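Local coordinates for XisI protein-like (Anabaena variabilis, PDB 2NLV) that is of unknown function but, as a XisI-like protein, may be related to the site-specific recombination of nitrogen-fixation genes in cyanobacteria, at residues K4-K7 against Y8-L11. Residues are numbered along the deposited sequence; the frame is centred on the assembly and turned at random.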
loop_
_atom_site.group_PDB
_atom_site.type_symbol
_atom_site.label_atom_id
_atom_site.label_comp_id
_atom_site.label_asym_id
_atom_site.label_seq_id
_atom_site.Cartn_x
_atom_site.Cartn_y
_atom_site.Cartn_z
ATOM N N LYS A 4 3.425 20.626 11.982
ATOM C CA LYS A 4 2.899 19.418 12.571
ATOM C C LYS A 4 2.725 18.297 11.564
ATOM O O LYS A 4 3.104 17.150 11.809
ATOM C CB LYS A 4 1.608 19.717 13.279
ATOM C CG LYS A 4 0.978 18.566 13.998
ATOM C CD LYS A 4 -0.131 18.989 15.026
ATOM C CE LYS A 4 -0.968 20.175 14.663
ATOM N NZ LYS A 4 -1.966 20.481 15.799
ATOM N N LEU A 5 2.254 18.643 10.359
ATOM C CA LEU A 5 2.141 17.630 9.303
ATOM C C LEU A 5 3.513 17.090 8.972
ATOM O O LEU A 5 3.675 15.852 8.928
ATOM C CB LEU A 5 1.460 18.210 8.071
ATOM C CG LEU A 5 1.436 17.259 6.847
ATOM C CD1 LEU A 5 0.698 15.939 7.149
ATOM C CD2 LEU A 5 0.834 17.984 5.657
ATOM N N VAL A 6 4.487 17.962 8.730
ATOM C CA VAL A 6 5.803 17.473 8.347
ATOM C C VAL A 6 6.455 16.705 9.476
ATOM O O VAL A 6 7.108 15.684 9.268
ATOM C CB VAL A 6 6.657 18.645 7.852
ATOM C CG1 VAL A 6 8.141 18.262 7.719
ATOM C CG2 VAL A 6 6.050 19.180 6.575
ATOM N N LYS A 7 6.258 17.152 10.701
ATOM C CA LYS A 7 6.741 16.375 11.842
ATOM C C LYS A 7 6.242 14.956 11.810
ATOM O O LYS A 7 6.994 13.978 11.987
ATOM C CB LYS A 7 6.356 17.051 13.180
ATOM C CG LYS A 7 6.749 16.262 14.406
ATOM C CD LYS A 7 6.108 16.873 15.657
ATOM C CE LYS A 7 6.741 18.176 16.062
ATOM N NZ LYS A 7 6.123 18.712 17.374
ATOM N N TYR A 8 4.925 14.806 11.654
ATOM C CA TYR A 8 4.316 13.495 11.631
ATOM C C TYR A 8 4.760 12.682 10.432
ATOM O O TYR A 8 4.968 11.473 10.525
ATOM C CB TYR A 8 2.796 13.547 11.686
ATOM C CG TYR A 8 2.203 14.105 12.963
ATOM C CD1 TYR A 8 2.985 14.471 14.043
ATOM C CD2 TYR A 8 0.829 14.264 13.081
ATOM C CE1 TYR A 8 2.392 14.961 15.203
ATOM C CE2 TYR A 8 0.284 14.783 14.245
ATOM C CZ TYR A 8 1.092 15.128 15.284
ATOM O OH TYR A 8 0.520 15.691 16.408
ATOM N N GLN A 9 4.848 13.290 9.253
ATOM C CA GLN A 9 5.374 12.578 8.070
ATOM C C GLN A 9 6.748 11.987 8.382
ATOM O O GLN A 9 7.034 10.823 8.048
ATOM C CB GLN A 9 5.451 13.509 6.843
ATOM C CG GLN A 9 4.119 13.955 6.332
ATOM C CD GLN A 9 4.210 15.014 5.285
ATOM O OE1 GLN A 9 5.163 15.782 5.239
ATOM N NE2 GLN A 9 3.173 15.093 4.440
ATOM N N GLU A 10 7.632 12.808 8.904
ATOM C CA GLU A 10 8.993 12.329 9.188
ATOM C C GLU A 10 9.021 11.201 10.189
ATOM O O GLU A 10 9.748 10.179 10.009
ATOM C CB GLU A 10 9.832 13.488 9.714
ATOM C CG GLU A 10 10.224 14.437 8.627
ATOM C CD GLU A 10 11.196 13.797 7.643
ATOM O OE1 GLU A 10 12.145 13.134 8.102
ATOM O OE2 GLU A 10 10.996 13.957 6.438
ATOM N N LEU A 11 8.260 11.342 11.261
ATOM C CA LEU A 11 8.218 10.301 12.256
ATOM C C LEU A 11 7.684 9.006 11.692
ATOM O O LEU A 11 8.211 7.929 11.969
ATOM C CB LEU A 11 7.405 10.740 13.472
ATOM C CG LEU A 11 7.990 11.832 14.338
ATOM C CD1 LEU A 11 7.025 12.275 15.447
ATOM C CD2 LEU A 11 9.336 11.357 14.936
#
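Lys4 lays its aliphatic stem over the ring of Tyr8, one helical turn on. The two side chains run side by side, and CG of Lys4 sits 4.0 Å from the ring centroid of Tyr8, 24° off the normal, a CH-pi contact over the face; CD of Lys4 reaches to 3.6 Å from OH of Tyr8. The first torsion of Lys4, -177°, brings CG beside its carbonyl carbon, over the ring. Toward the rim, the same face takes the carbonyl O of Lys4, 3.3 Å above the plane. N of Tyr8 donates to that same O of Lys4 at 3.0 Å. On the neighbouring flank Gln9, its chain straight past CG, brings its amide back over the preceding turn: NE2 lies 3.7 Å from CG of Leu5, while OE1 approaches CG2 of Val6 at 3.8 Å. Residues beyond the two turns hold the polar ends: Asp93 OD2 is hydrogen-bonded to OH of Tyr8 and Asn40 OD1 to NE2 of Gln9. Ile64 of strand 53-65 touches the side chains of Leu5, Tyr8 and Gln9. Replacing Tyr8 with an alanine would probably leave Asp93 without its hydroxyl mate and the Lys4 stem without a face to lie on. The i to i+4 backbone bonds continue through Leu11 N to Lys7 O at 3.0 Å, the regular pattern of an alpha-helix, here the N-terminal helix 2-21 packed against the sheet.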